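Local structure of carboxylase (Deinococcus radiodurans, 5H80) at residues Asp140-Lys145 with Val294-Leu299; Gly150-Gln153 with Pro158-Pro161; Ala94-Ala99 with Ala121-Gln126; Arg40-Val45 with Asp419-Lys424. The protein probably catalyses, as the biotin carboxylase domain of a single-chain multienzyme carboxylase, the ATP-dependent carboxylation of biotin on its carrier. All coordinates share one frame; numbering follows the deposited sequence.

In the fold
From the N terminus, residues 40-45 open interaction 4, which closes only at 419-424 and so encloses the other three while joining the N- and C-terminal biotin carboxylase regions. Interaction 3 comes next, a short closure pairing helices 92-101 and 118-126 beside the parallel sheet. It is complete before 140-145 opens interaction 1, whose return at 294-299 brackets interaction 2, the short return of the chain onto helix 145-154. None of these closures crosses another. A salt bridge between R122 and D140 connects interactions 3 and 1, and L151 packs interaction 2 against interaction 1. Interactions 1 and 4 lie on opposite sides of the chain's centre.

Interaction 1 (Asp140-Lys145 with Val294-Leu299); sequences DLFGDK and VKYRCL
F142 and Y296 meet rim to rim rather than in a stack: F142 CE2 lies 3.9 Å from Y296 CE1, and each ring presents carbons near the plane of the other. Such an arrangement brings little aromatic surface together, and most of the remaining contact falls to V294. Its CG2 methyl reaches F142 CZ obliquely at 3.9 Å, approaching from the direction opposite to the phenylalanine, while V294 CG1 sits 4.3 Å from L141 CD1. The tyrosine ring swings toward F142 because its CG is anti to the backbone N (chi1 -161°). Beyond the ring, Y296 OH donates to L299 O at 2.6 Å, coming from above the carbonyl plane, 47° out of it, which ties the ring to the start of strand 299-306, three residues on. Were Y296 cut back to an alanine, the edge of F142 would be likely to lose its neighbour and L299 O this donor. V294 stands where helix 277-293 ends in a Schellman motif, with K295 at positive phi, and the loop then enters strand 299-306. Helix 145-154 flanks the contact through L151, which packs on L141, F142 and V294, while backbone bonds join Y296 and C298 to the strand 236-245 region.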
loop_
_atom_site.group_PDB
_atom_site.type_symbol
_atom_site.label_atom_id
_atom_site.label_comp_id
_atom_site.label_asym_id
_atom_site.label_seq_id
_atom_site.Cartn_x
_atom_site.Cartn_y
_atom_site.Cartn_z
ATOM N N ASP A 140 -2.886 8.605 -34.013
ATOM C CA ASP A 140 -3.457 9.616 -34.966
ATOM C C ASP A 140 -4.954 9.596 -34.901
ATOM O O ASP A 140 -5.614 10.643 -34.839
ATOM C CB ASP A 140 -3.034 9.364 -36.420
ATOM C CG ASP A 140 -1.690 10.016 -36.770
ATOM O OD1 ASP A 140 -1.340 11.084 -36.184
ATOM O OD2 ASP A 140 -1.004 9.425 -37.627
ATOM N N LEU A 141 -5.495 8.403 -34.914
ATOM C CA LEU A 141 -6.922 8.205 -34.775
ATOM C C LEU A 141 -7.515 8.738 -33.457
ATOM O O LEU A 141 -8.413 9.572 -33.480
ATOM C CB LEU A 141 -7.238 6.765 -34.984
ATOM C CG LEU A 141 -8.689 6.411 -35.518
ATOM C CD1 LEU A 141 -8.832 4.941 -35.906
ATOM C CD2 LEU A 141 -9.793 6.812 -34.528
ATOM N N PHE A 142 -7.021 8.291 -32.290
ATOM C CA PHE A 142 -7.626 8.711 -31.063
ATOM C C PHE A 142 -7.331 10.125 -30.716
ATOM O O PHE A 142 -7.959 10.649 -29.845
ATOM C CB PHE A 142 -7.313 7.701 -29.908
ATOM C CG PHE A 142 -7.906 6.307 -30.098
ATOM C CD1 PHE A 142 -9.131 6.091 -30.704
ATOM C CD2 PHE A 142 -7.324 5.221 -29.474
ATOM C CE1 PHE A 142 -9.671 4.807 -30.822
ATOM C CE2 PHE A 142 -7.863 3.940 -29.590
ATOM C CZ PHE A 142 -9.030 3.735 -30.253
ATOM N N GLY A 143 -6.357 10.767 -31.421
ATOM C CA GLY A 143 -6.104 12.144 -31.261
ATOM C C GLY A 143 -6.932 13.035 -32.178
ATOM O O GLY A 143 -6.911 14.242 -32.040
ATOM N N ASP A 144 -7.756 12.440 -33.005
ATOM C CA ASP A 144 -8.585 13.232 -33.922
ATOM C C ASP A 144 -10.065 13.106 -33.563
ATOM O O ASP A 144 -10.708 12.032 -33.714
ATOM C CB ASP A 144 -8.351 12.748 -35.355
ATOM C CG ASP A 144 -9.037 13.652 -36.383
ATOM O OD1 ASP A 144 -8.396 14.628 -36.778
ATOM O OD2 ASP A 144 -10.216 13.400 -36.760
ATOM N N LYS A 145 -10.598 14.248 -33.120
ATOM C CA LYS A 145 -12.002 14.299 -32.655
ATOM C C LYS A 145 -12.884 13.680 -33.692
ATOM O O LYS A 145 -13.618 12.706 -33.461
ATOM C CB LYS A 145 -12.389 15.755 -32.324
ATOM C CG LYS A 145 -13.838 15.975 -31.935
ATOM C CD LYS A 145 -14.140 15.489 -30.519
ATOM C CE LYS A 145 -15.646 15.398 -30.259
ATOM N NZ LYS A 145 -15.969 15.854 -28.881
ATOM N N VAL A 294 -9.344 -1.313 -33.242
ATOM C CA VAL A 294 -7.913 -0.957 -33.583
ATOM C C VAL A 294 -6.800 -1.951 -33.203
ATOM O O VAL A 294 -5.621 -1.664 -33.465
ATOM C CB VAL A 294 -7.542 0.409 -33.084
ATOM C CG1 VAL A 294 -8.606 1.428 -33.501
ATOM C CG2 VAL A 294 -7.382 0.455 -31.504
ATOM N N LYS A 295 -7.153 -3.151 -32.712
ATOM C CA LYS A 295 -6.120 -4.120 -32.306
ATOM C C LYS A 295 -5.175 -3.506 -31.290
ATOM O O LYS A 295 -3.942 -3.527 -31.410
ATOM C CB LYS A 295 -5.351 -4.612 -33.565
ATOM C CG LYS A 295 -6.331 -5.150 -34.618
ATOM C CD LYS A 295 -7.174 -6.313 -34.133
ATOM C CE LYS A 295 -6.305 -7.472 -33.693
ATOM N NZ LYS A 295 -7.146 -8.684 -33.539
ATOM N N TYR A 296 -5.780 -2.946 -30.237
ATOM C CA TYR A 296 -4.999 -2.105 -29.340
ATOM C C TYR A 296 -3.885 -2.872 -28.669
ATOM O O TYR A 296 -4.062 -3.995 -28.375
ATOM C CB TYR A 296 -5.923 -1.414 -28.290
ATOM C CG TYR A 296 -5.394 -0.231 -27.615
ATOM C CD1 TYR A 296 -5.567 1.076 -28.157
ATOM C CD2 TYR A 296 -4.632 -0.336 -26.496
ATOM C CE1 TYR A 296 -5.081 2.236 -27.505
ATOM C CE2 TYR A 296 -4.087 0.776 -25.847
ATOM C CZ TYR A 296 -4.240 2.086 -26.345
ATOM O OH TYR A 296 -3.752 3.166 -25.767
ATOM N N ARG A 297 -2.727 -2.185 -28.538
ATOM C CA ARG A 297 -1.579 -2.664 -27.794
ATOM C C ARG A 297 -1.157 -1.607 -26.776
ATOM O O ARG A 297 -1.163 -0.406 -27.026
ATOM C CB ARG A 297 -0.402 -3.109 -28.713
ATOM C CG ARG A 297 0.736 -3.933 -27.957
ATOM C CD ARG A 297 1.875 -4.331 -28.880
ATOM N NE ARG A 297 1.466 -5.172 -29.990
ATOM C CZ ARG A 297 1.698 -6.474 -30.154
ATOM N NH1 ARG A 297 1.225 -7.082 -31.275
ATOM N NH2 ARG A 297 2.361 -7.218 -29.232
ATOM N N CYS A 298 -0.919 -2.126 -25.545
ATOM C CA CYS A 298 -0.474 -1.406 -24.314
ATOM C C CYS A 298 -1.726 -0.927 -23.589
ATOM O O CYS A 298 -2.702 -1.707 -23.608
ATOM C CB CYS A 298 0.598 -0.334 -24.525
ATOM S SG CYS A 298 2.023 -0.928 -25.384
ATOM N N LEU A 299 -1.684 0.217 -22.913
ATOM C CA LEU A 299 -2.773 0.744 -22.150
ATOM C C LEU A 299 -3.521 1.877 -22.817
ATOM O O LEU A 299 -2.885 2.781 -23.358
ATOM C CB LEU A 299 -2.359 1.175 -20.738
ATOM C CG LEU A 299 -1.655 0.248 -19.751
ATOM C CD1 LEU A 299 -1.320 0.936 -18.422
ATOM C CD2 LEU A 299 -2.436 -1.042 -19.542
#

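Interaction 2 (Gly150-Gln153 with Pro158-Pro161); sequences GLAQ and PVIP
V159 packs its two methyls against the last turn of helix 145-154, one on A152 and the other beside Q153, and it has the largest single share of the buried surface. The tighter of the two meetings is methyl to methyl, with V159 CG1 3.5 Å from A152 CB, a close approach for two apolar carbons. With CG1 anti to its own carbonyl carbon (chi1 -51°), the valine directs this branch at the alanine and leaves CG2 to face the glutamine. Q153 answers with an extended chain that crosses V159 at about a right angle. Its NE2 stands 4.1 Å from V159 CG2, and its CG lies at 4.2 Å from the same methyl, so the valine rests against the flank of the chain as well as the amide. The two segments are separated by only four residues, which makes this a local fold-back of the chain onto the helix it has just left. A152 also packs on F314 of strand 312-318, and a backbone bond holds P158 to the same residue, so the returning chain is fixed to the sheet as well. The contact is therefore apolar in its inner half and mixed at its exposed margin: close van der Waals contact of one methyl pair makes up its apolar part, while the amide of Q153 meets V159 through van der Waals contact alone.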
loop_
_atom_site.group_PDB
_atom_site.type_symbol
_atom_site.label_atom_id
_atom_site.label_comp_id
_atom_site.label_asym_id
_atom_site.label_seq_id
_atom_site.Cartn_x
_atom_site.Cartn_y
_atom_site.Cartn_z
ATOM N N GLY A 150 -16.335 9.092 -35.591
ATOM C CA GLY A 150 -16.818 8.251 -36.632
ATOM C C GLY A 150 -16.684 6.784 -36.347
ATOM O O GLY A 150 -17.617 6.022 -36.634
ATOM N N LEU A 151 -15.538 6.409 -35.779
ATOM C CA LEU A 151 -15.317 5.055 -35.236
ATOM C C LEU A 151 -16.361 4.689 -34.180
ATOM O O LEU A 151 -16.965 3.595 -34.294
ATOM C CB LEU A 151 -13.947 4.908 -34.606
ATOM C CG LEU A 151 -13.501 3.532 -34.112
ATOM C CD1 LEU A 151 -13.438 2.480 -35.217
ATOM C CD2 LEU A 151 -12.121 3.624 -33.512
ATOM N N ALA A 152 -16.621 5.585 -33.252
ATOM C CA ALA A 152 -17.644 5.318 -32.237
ATOM C C ALA A 152 -19.009 5.048 -32.934
ATOM O O ALA A 152 -19.647 4.021 -32.738
ATOM C CB ALA A 152 -17.732 6.445 -31.271
ATOM N N GLN A 153 -19.384 5.964 -33.827
ATOM C CA GLN A 153 -20.643 5.885 -34.551
ATOM C C GLN A 153 -20.802 4.607 -35.343
ATOM O O GLN A 153 -21.863 4.033 -35.288
ATOM C CB GLN A 153 -20.793 7.053 -35.480
ATOM C CG GLN A 153 -21.051 8.352 -34.752
ATOM C CD GLN A 153 -21.059 9.497 -35.682
ATOM O OE1 GLN A 153 -20.325 9.504 -36.651
ATOM N NE2 GLN A 153 -21.863 10.474 -35.390
ATOM N N PRO A 158 -22.618 5.517 -28.463
ATOM C CA PRO A 158 -23.149 6.867 -28.500
ATOM C C PRO A 158 -22.143 7.913 -28.258
ATOM O O PRO A 158 -21.208 7.680 -27.451
ATOM C CB PRO A 158 -24.197 6.923 -27.396
ATOM C CG PRO A 158 -24.383 5.557 -26.953
ATOM C CD PRO A 158 -23.142 4.810 -27.271
ATOM N N VAL A 159 -22.276 8.984 -29.053
ATOM C CA VAL A 159 -21.545 10.222 -28.876
ATOM C C VAL A 159 -22.460 11.447 -28.688
ATOM O O VAL A 159 -23.629 11.439 -29.100
ATOM C CB VAL A 159 -20.538 10.465 -30.044
ATOM C CG1 VAL A 159 -19.634 9.268 -30.306
ATOM C CG2 VAL A 159 -21.305 10.752 -31.336
ATOM N N ILE A 160 -21.891 12.485 -28.145
ATOM C CA ILE A 160 -22.576 13.681 -27.810
ATOM C C ILE A 160 -23.084 14.329 -29.109
ATOM O O ILE A 160 -22.349 14.338 -30.112
ATOM C CB ILE A 160 -21.748 14.679 -27.032
ATOM C CG1 ILE A 160 -21.405 14.109 -25.635
ATOM C CG2 ILE A 160 -22.548 15.956 -26.816
ATOM C CD1 ILE A 160 -20.594 15.024 -24.749
ATOM N N PRO A 161 -24.313 14.881 -29.092
ATOM C CA PRO A 161 -24.729 15.580 -30.306
ATOM C C PRO A 161 -23.907 16.833 -30.538
ATOM O O PRO A 161 -23.488 17.559 -29.598
ATOM C CB PRO A 161 -26.237 15.838 -30.054
ATOM C CG PRO A 161 -26.603 14.661 -29.231
ATOM C CD PRO A 161 -25.493 14.652 -28.222
#

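Interaction 3 (Ala94-Ala99 with Ala121-Gln126); sequences ALLRVA and ARACAQ
L96 and C124 mark the closest approach of two helical segments, their CA atoms 7.2 Å apart. Both segments keep regular helical backbones, as in the bond from A99 N to L95 O at 2.9 Å and that from Q126 N to R122 O. Of helices 92-101 and 118-126, the second offers short side chains where they meet, consistent with the close approach. One leucine does the work on the other side: the L96 fork straddles two successive residues, with CD1 3.8 Å from A123 CB and CD2 4.1 Å from C124 SG. That CD2 methyl is also 4.1 Å from C124 CA, so it rests partly on the helix backbone. In L96, chi1 (-68°) carries CG toward the second helix, and chi2 (170°) sets CD1 against A123 and CD2 against C124. Around this spot L129 packs on L96 and A99, while L95 and V98 turn to the parallel sheet of the N-terminal domain, touching V61 of strand 57-62. R122, on another side of its helix, forms a salt bridge with D140. Between the segments themselves the chemistry is purely van der Waals: the thiol sulfur serves as an apolar surface toward L96.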
loop_
_atom_site.group_PDB
_atom_site.type_symbol
_atom_site.label_atom_id
_atom_site.label_comp_id
_atom_site.label_asym_id
_atom_site.label_seq_id
_atom_site.Cartn_x
_atom_site.Cartn_y
_atom_site.Cartn_z
ATOM N N ALA A 94 15.885 16.349 -29.431
ATOM C CA ALA A 94 16.777 16.261 -28.283
ATOM C C ALA A 94 16.698 14.914 -27.551
ATOM O O ALA A 94 17.719 14.338 -27.220
ATOM C CB ALA A 94 16.603 17.390 -27.302
ATOM N N LEU A 95 15.465 14.443 -27.338
ATOM C CA LEU A 95 15.240 13.147 -26.679
ATOM C C LEU A 95 15.784 12.013 -27.494
ATOM O O LEU A 95 16.444 11.129 -26.928
ATOM C CB LEU A 95 13.698 13.016 -26.452
ATOM C CG LEU A 95 13.198 13.944 -25.459
ATOM C CD1 LEU A 95 11.661 13.930 -25.622
ATOM C CD2 LEU A 95 13.642 13.771 -24.010
ATOM N N LEU A 96 15.657 12.105 -28.816
ATOM C CA LEU A 96 16.220 11.104 -29.732
ATOM C C LEU A 96 17.760 11.085 -29.719
ATOM O O LEU A 96 18.338 10.004 -29.813
ATOM C CB LEU A 96 15.673 11.236 -31.149
ATOM C CG LEU A 96 14.185 10.865 -31.200
ATOM C CD1 LEU A 96 13.675 11.272 -32.573
ATOM C CD2 LEU A 96 13.855 9.425 -30.855
ATOM N N ARG A 97 18.370 12.242 -29.469
ATOM C CA ARG A 97 19.794 12.305 -29.314
ATOM C C ARG A 97 20.223 11.621 -28.031
ATOM O O ARG A 97 21.184 10.848 -28.042
ATOM C CB ARG A 97 20.289 13.725 -29.334
ATOM C CG ARG A 97 20.395 14.317 -30.706
ATOM C CD ARG A 97 21.240 15.597 -30.681
ATOM N NE ARG A 97 20.553 16.777 -30.137
ATOM C CZ ARG A 97 19.553 17.428 -30.751
ATOM N NH1 ARG A 97 19.076 17.049 -31.940
ATOM N NH2 ARG A 97 19.046 18.494 -30.194
ATOM N N VAL A 98 19.484 11.909 -26.946
ATOM C CA VAL A 98 19.755 11.252 -25.642
ATOM C C VAL A 98 19.680 9.763 -25.777
ATOM O O VAL A 98 20.530 9.021 -25.148
ATOM C CB VAL A 98 18.837 11.751 -24.466
ATOM C CG1 VAL A 98 19.098 10.962 -23.156
ATOM C CG2 VAL A 98 19.133 13.181 -24.168
ATOM N N ALA A 99 18.672 9.286 -26.497
ATOM C CA ALA A 99 18.436 7.865 -26.586
ATOM C C ALA A 99 19.575 7.188 -27.324
ATOM O O ALA A 99 20.036 6.105 -26.962
ATOM C CB ALA A 99 17.140 7.623 -27.311
ATOM N N ALA A 121 6.292 9.091 -31.886
ATOM C CA ALA A 121 6.281 7.639 -31.901
ATOM C C ALA A 121 6.942 7.034 -33.161
ATOM O O ALA A 121 7.742 6.181 -33.062
ATOM C CB ALA A 121 4.889 7.084 -31.692
ATOM N N ARG A 122 6.577 7.548 -34.329
ATOM C CA ARG A 122 7.163 7.200 -35.624
ATOM C C ARG A 122 8.641 7.388 -35.625
ATOM O O ARG A 122 9.350 6.456 -36.026
ATOM C CB ARG A 122 6.428 7.930 -36.742
ATOM C CG ARG A 122 5.078 7.325 -37.108
ATOM C CD ARG A 122 4.541 7.899 -38.445
ATOM N NE ARG A 122 3.848 9.153 -38.158
ATOM C CZ ARG A 122 2.529 9.248 -37.950
ATOM N NH1 ARG A 122 1.714 8.201 -38.120
ATOM N NH2 ARG A 122 2.016 10.407 -37.639
ATOM N N ALA A 123 9.111 8.508 -35.107
ATOM C CA ALA A 123 10.508 8.817 -35.087
ATOM C C ALA A 123 11.281 7.891 -34.140
ATOM O O ALA A 123 12.340 7.375 -34.481
ATOM C CB ALA A 123 10.744 10.232 -34.749
ATOM N N CYS A 124 10.674 7.571 -32.978
ATOM C CA CYS A 124 11.232 6.494 -32.154
ATOM C C CYS A 124 11.472 5.189 -32.941
ATOM O O CYS A 124 12.690 4.693 -32.975
ATOM C CB CYS A 124 10.326 6.310 -30.890
ATOM S SG CYS A 124 10.321 7.634 -29.671
ATOM N N ALA A 125 10.395 4.646 -33.549
ATOM C CA ALA A 125 10.326 3.463 -34.366
ATOM C C ALA A 125 11.494 3.497 -35.422
ATOM O O ALA A 125 12.352 2.617 -35.483
ATOM C CB ALA A 125 8.975 3.372 -35.020
ATOM N N GLN A 126 11.525 4.609 -36.133
ATOM C CA GLN A 126 12.625 4.864 -37.127
ATOM C C GLN A 126 14.086 4.750 -36.600
ATOM O O GLN A 126 14.985 4.223 -37.310
ATOM C CB GLN A 126 12.396 6.251 -37.771
ATOM C CG GLN A 126 11.393 6.165 -38.903
ATOM C CD GLN A 126 12.028 5.419 -40.084
ATOM O OE1 GLN A 126 13.214 5.587 -40.339
ATOM N NE2 GLN A 126 11.258 4.574 -40.771
#

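Interaction 4 (Arg40-Val45 with Asp419-Lys424); sequences RGEVAV and DALLAK
A salt bridge between E42 and K424 joins the start of helix 42-53, in the N-terminal biotin carboxylase domain, to strand 421-429 of the C-terminal domain's antiparallel sheet. K424 NZ donates to E42 OE1 at 3.0 Å, arriving from above the carboxylate plane, 45° out of it. The glutamate reaches this spot with its CG between the backbone N and the carbonyl carbon (chi1 73°) and its chain bent again at chi2. Water 2 bridges the same two groups, donating to E42 OE2 and accepting from K424 NZ at 2.7 Å. Y111 OH also bonds to E42 OE1, and V323 O accepts a hydrogen bond from K424 NZ, so the buried charges are held by several partners. L421 CD2 packs on E42 CG at 3.8 Å. A glutamine here keeps the length but not the charge, and would probably leave the buried ammonium of K424 without its charged mate. G41 occupies the N-cap position of helix 42-53, and the preceding R40 reaches the strand through a single bound water: its NH2 donates to water 1, which also lies 2.8 Å from L421 O. D419 begins an Asx turn, closed where L421 N donates to D419 OD1 at 3.0 Å.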
loop_
_atom_site.group_PDB
_atom_site.type_symbol
_atom_site.label_atom_id
_atom_site.label_comp_id
_atom_site.label_asym_id
_atom_site.label_seq_id
_atom_site.Cartn_x
_atom_site.Cartn_y
_atom_site.Cartn_z
ATOM N N ARG A 40 8.873 13.765 -16.519
ATOM C CA ARG A 40 9.452 14.255 -15.271
ATOM C C ARG A 40 8.501 14.136 -14.116
ATOM O O ARG A 40 7.327 13.786 -14.317
ATOM C CB ARG A 40 9.924 15.709 -15.533
ATOM C CG ARG A 40 8.867 16.577 -16.149
ATOM C CD ARG A 40 7.953 17.181 -15.143
ATOM N NE ARG A 40 8.565 17.847 -13.932
ATOM C CZ ARG A 40 7.880 18.184 -12.820
ATOM N NH1 ARG A 40 8.459 18.760 -11.765
ATOM N NH2 ARG A 40 6.555 17.973 -12.749
ATOM N N GLY A 41 8.947 14.421 -12.882
ATOM C CA GLY A 41 8.017 14.586 -11.792
ATOM C C GLY A 41 7.508 13.214 -11.351
ATOM O O GLY A 41 8.208 12.201 -11.637
ATOM N N GLU A 42 6.267 13.191 -10.841
ATOM C CA GLU A 42 5.725 11.974 -10.179
ATOM C C GLU A 42 5.635 10.773 -11.171
ATOM O O GLU A 42 6.090 9.649 -10.846
ATOM C CB GLU A 42 4.446 12.226 -9.427
ATOM C CG GLU A 42 3.250 12.436 -10.296
ATOM C CD GLU A 42 2.590 11.131 -10.790
ATOM O OE1 GLU A 42 1.693 11.270 -11.592
ATOM O OE2 GLU A 42 3.039 9.976 -10.519
ATOM N N VAL A 43 5.295 11.014 -12.434
ATOM C CA VAL A 43 5.278 9.947 -13.427
ATOM C C VAL A 43 6.672 9.311 -13.810
ATOM O O VAL A 43 6.698 8.057 -14.044
ATOM C CB VAL A 43 4.396 10.262 -14.666
ATOM C CG1 VAL A 43 5.059 11.147 -15.693
ATOM C CG2 VAL A 43 3.872 8.958 -15.276
ATOM N N ALA A 44 7.764 10.103 -13.787
ATOM C CA ALA A 44 8.996 9.663 -14.190
ATOM C C ALA A 44 9.396 8.773 -13.001
ATOM O O ALA A 44 9.995 7.742 -13.238
ATOM C CB ALA A 44 9.959 10.750 -14.253
ATOM N N VAL A 45 9.072 9.242 -11.825
ATOM C CA VAL A 45 9.393 8.373 -10.599
ATOM C C VAL A 45 8.642 6.994 -10.662
ATOM O O VAL A 45 9.247 5.855 -10.454
ATOM C CB VAL A 45 9.055 9.192 -9.313
ATOM C CG1 VAL A 45 9.117 8.338 -8.068
ATOM C CG2 VAL A 45 9.968 10.387 -8.970
ATOM N N ASP A 419 3.136 21.617 -13.975
ATOM C CA ASP A 419 1.860 21.650 -13.326
ATOM C C ASP A 419 1.999 21.684 -11.792
ATOM O O ASP A 419 3.114 21.524 -11.255
ATOM C CB ASP A 419 1.000 20.530 -13.877
ATOM C CG ASP A 419 1.361 19.142 -13.316
ATOM O OD1 ASP A 419 1.916 19.038 -12.180
ATOM O OD2 ASP A 419 1.120 18.152 -14.043
ATOM N N ALA A 420 0.846 21.848 -11.122
ATOM C CA ALA A 420 0.814 22.164 -9.689
ATOM C C ALA A 420 0.822 20.894 -8.839
ATOM O O ALA A 420 0.911 21.021 -7.621
ATOM C CB ALA A 420 -0.423 22.985 -9.318
ATOM N N LEU A 421 0.839 19.738 -9.471
ATOM C CA LEU A 421 0.800 18.480 -8.670
ATOM C C LEU A 421 2.017 18.318 -7.826
ATOM O O LEU A 421 3.193 18.332 -8.341
ATOM C CB LEU A 421 0.578 17.356 -9.579
ATOM C CG LEU A 421 0.313 15.984 -8.898
ATOM C CD1 LEU A 421 -1.049 15.963 -8.229
ATOM C CD2 LEU A 421 0.394 14.933 -9.993
ATOM N N LEU A 422 1.788 18.076 -6.555
ATOM C CA LEU A 422 2.857 17.775 -5.582
ATOM C C LEU A 422 2.861 16.300 -5.189
ATOM O O LEU A 422 3.918 15.691 -5.134
ATOM C CB LEU A 422 2.668 18.565 -4.303
ATOM C CG LEU A 422 2.984 20.114 -4.289
ATOM C CD1 LEU A 422 2.549 20.705 -2.947
ATOM C CD2 LEU A 422 4.433 20.387 -4.692
ATOM N N ALA A 423 1.634 15.737 -4.959
ATOM C CA ALA A 423 1.587 14.309 -4.660
ATOM C C ALA A 423 0.218 13.716 -4.922
ATOM O O ALA A 423 -0.793 14.418 -4.792
ATOM C CB ALA A 423 1.965 14.079 -3.193
ATOM N N LYS A 424 0.185 12.429 -5.170
ATOM C CA LYS A 424 -1.098 11.733 -5.282
ATOM C C LYS A 424 -1.278 10.796 -4.072
ATOM O O LYS A 424 -0.420 10.032 -3.872
ATOM C CB LYS A 424 -1.248 10.993 -6.563
ATOM C CG LYS A 424 -0.936 11.809 -7.834
ATOM C CD LYS A 424 -1.067 11.001 -9.141
ATOM C CE LYS A 424 -0.156 9.771 -9.300
ATOM N NZ LYS A 424 -0.117 9.083 -10.629
HETATM O O HOH W 1 4.360 18.811 -10.818
HETATM O O HOH W 2 1.985 7.454 -10.180
#